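PDB 3LHF: serine Recombinase from Sulfolobus solfataricus, which probably binds DNA and carries out strand exchange as part of a transposon-encoded recombinase, of which this chain comprises the resolvase-type catalytic domain. Local coordinates for residues D[81-86]-D[91-96]. The protein carries 1 engineered substitution. Residues are numbered along the deposited sequence; the frame is centred on the assembly and turned at random.
Sequences ILEEVC and CEIVVI
C86 and I93 meet between the helix and the second strand of a beta-alpha-beta crossover (strand 63-68, helix 79-88, strand 92-95), which adds the outermost strand of this chain's parallel sheet in the resolvase domain, a three-layered α/β fold. The N-to-C directions of the helix and strand segments differ by 134°, so the helix runs back obliquely over the strand that follows it. Their axes approach to 8.5 Å. I93 lies under the helix, its CA-CB bond directed at it. From CB, CG1 is swung to the backbone-N side, opposite the carbonyl carbon (chi1 -52°), which brings it 3.7 Å from C86 SG. The second torsion is extended, and CD1 continues past the sulfur along the helix toward L82, ending 4.3 Å from L82 CB; the CG of E83 is a looser neighbour of CD1 at 4.5 Å. The δ-methyl thus comes loosely up to L82 and E83. Beyond the two segments, I93 also packs on L74.

C86 fills the angle between helix and strand. Its CB lies 3.4 Å from C91 O, and its SG stands 3.4 Å from C91 CB. The two thiol sulfurs, C86 SG and C91 SG, are 3.6 Å apart, neighbours without a disulfide between them. Both cysteines are buried and rest on I58 of helix 49-58, while C91 also reaches V63 and V66 of the adjoining strand 63-68. L82 also packs on I81 of the second subunit, and V85 on V85 of that chain. Where the chain returns from helix to strand, a weak backbone hydrogen bond spans the turn, C91 N to C86 O at 3.4 Å, with an N-H...O angle of 162°.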
loop_
_atom_site.group_PDB
_atom_site.type_symbol
_atom_site.label_atom_id
_atom_site.label_comp_id
_atom_site.label_asym_id
_atom_site.label_seq_id
_atom_site.Cartn_x
_atom_site.Cartn_y
_atom_site.Cartn_z
ATOM N N ILE D 81 -5.108 3.980 -3.432
ATOM C CA ILE D 81 -5.251 3.173 -4.624
ATOM C C ILE D 81 -6.658 2.649 -4.676
ATOM O O ILE D 81 -7.302 2.667 -5.698
ATOM C CB ILE D 81 -4.286 2.012 -4.614
ATOM C CG1 ILE D 81 -2.870 2.540 -4.689
ATOM C CG2 ILE D 81 -4.549 1.127 -5.754
ATOM C CD1 ILE D 81 -1.875 1.591 -4.268
ATOM N N LEU D 82 -7.129 2.230 -3.523
ATOM C CA LEU D 82 -8.458 1.743 -3.379
ATOM C C LEU D 82 -9.425 2.837 -3.730
ATOM O O LEU D 82 -10.402 2.590 -4.374
ATOM C CB LEU D 82 -8.696 1.297 -1.945
ATOM C CG LEU D 82 -7.741 0.266 -1.372
ATOM C CD1 LEU D 82 -8.377 -0.464 -0.273
ATOM C CD2 LEU D 82 -7.325 -0.677 -2.418
ATOM N N GLU D 83 -9.154 4.053 -3.303
ATOM C CA GLU D 83 -10.040 5.150 -3.612
ATOM C C GLU D 83 -10.151 5.453 -5.109
ATOM O O GLU D 83 -11.218 5.692 -5.620
ATOM C CB GLU D 83 -9.598 6.385 -2.864
ATOM C CG GLU D 83 -10.146 6.472 -1.481
ATOM C CD GLU D 83 -9.607 7.633 -0.699
ATOM O OE1 GLU D 83 -8.399 7.820 -0.676
ATOM O OE2 GLU D 83 -10.392 8.357 -0.100
ATOM N N GLU D 84 -9.027 5.479 -5.791
ATOM C CA GLU D 84 -9.007 5.655 -7.217
ATOM C C GLU D 84 -9.652 4.480 -7.877
ATOM O O GLU D 84 -10.339 4.620 -8.851
ATOM C CB GLU D 84 -7.597 5.878 -7.718
ATOM C CG GLU D 84 -7.080 7.282 -7.465
ATOM C CD GLU D 84 -7.773 8.336 -8.281
ATOM O OE1 GLU D 84 -7.675 9.514 -7.950
ATOM O OE2 GLU D 84 -8.425 7.995 -9.256
ATOM N N VAL D 85 -9.426 3.309 -7.326
ATOM C CA VAL D 85 -10.043 2.109 -7.833
ATOM C C VAL D 85 -11.555 2.173 -7.700
ATOM O O VAL D 85 -12.270 1.791 -8.603
ATOM C CB VAL D 85 -9.517 0.887 -7.100
ATOM C CG1 VAL D 85 -10.534 -0.147 -7.000
ATOM C CG2 VAL D 85 -8.340 0.350 -7.771
ATOM N N CYS D 86 -12.028 2.661 -6.563
ATOM C CA CYS D 86 -13.438 2.784 -6.299
ATOM C C CYS D 86 -14.129 3.753 -7.244
ATOM O O CYS D 86 -15.167 3.462 -7.795
ATOM C CB CYS D 86 -13.633 3.268 -4.880
ATOM S SG CYS D 86 -14.554 2.227 -3.841
ATOM N N CYS D 91 -18.237 2.698 -6.685
ATOM C CA CYS D 91 -18.275 2.361 -5.279
ATOM C C CYS D 91 -17.706 3.453 -4.409
ATOM O O CYS D 91 -16.877 4.223 -4.816
ATOM C CB CYS D 91 -17.522 1.083 -5.002
ATOM S SG CYS D 91 -17.671 0.589 -3.323
ATOM N N GLU D 92 -18.170 3.487 -3.181
ATOM C CA GLU D 92 -17.841 4.528 -2.249
ATOM C C GLU D 92 -17.293 3.914 -0.977
ATOM O O GLU D 92 -17.775 2.898 -0.510
ATOM C CB GLU D 92 -19.089 5.363 -2.008
ATOM C CG GLU D 92 -19.267 5.983 -0.675
ATOM C CD GLU D 92 -20.696 6.375 -0.437
ATOM O OE1 GLU D 92 -21.560 5.923 -1.182
ATOM O OE2 GLU D 92 -20.964 7.119 0.497
ATOM N N ILE D 93 -16.258 4.521 -0.423
ATOM C CA ILE D 93 -15.745 4.039 0.829
ATOM C C ILE D 93 -16.168 4.952 1.929
ATOM O O ILE D 93 -15.744 6.073 2.008
ATOM C CB ILE D 93 -14.236 3.959 0.835
ATOM C CG1 ILE D 93 -13.755 3.191 -0.369
ATOM C CG2 ILE D 93 -13.766 3.288 2.074
ATOM C CD1 ILE D 93 -12.376 2.764 -0.276
ATOM N N VAL D 94 -17.023 4.432 2.777
ATOM C CA VAL D 94 -17.517 5.137 3.922
ATOM C C VAL D 94 -16.765 4.634 5.142
ATOM O O VAL D 94 -16.623 3.457 5.347
ATOM C CB VAL D 94 -19.010 4.932 4.043
ATOM C CG1 VAL D 94 -19.523 5.473 5.279
ATOM C CG2 VAL D 94 -19.674 5.565 2.913
ATOM N N VAL D 95 -16.246 5.569 5.914
ATOM C CA VAL D 95 -15.424 5.281 7.069
ATOM C C VAL D 95 -16.078 5.866 8.302
ATOM O O VAL D 95 -16.176 7.045 8.425
ATOM C CB VAL D 95 -14.039 5.921 6.917
ATOM C CG1 VAL D 95 -13.257 5.770 8.166
ATOM C CG2 VAL D 95 -13.299 5.338 5.780
ATOM N N ILE D 96 -16.527 5.041 9.224
ATOM C CA ILE D 96 -17.304 5.564 10.317
ATOM C C ILE D 96 -16.502 6.188 11.450
ATOM O O ILE D 96 -17.030 6.936 12.202
ATOM C CB ILE D 96 -18.413 4.599 10.816
ATOM C CG1 ILE D 96 -17.870 3.264 11.251
ATOM C CG2 ILE D 96 -19.473 4.346 9.744
ATOM C CD1 ILE D 96 -18.928 2.219 11.252
#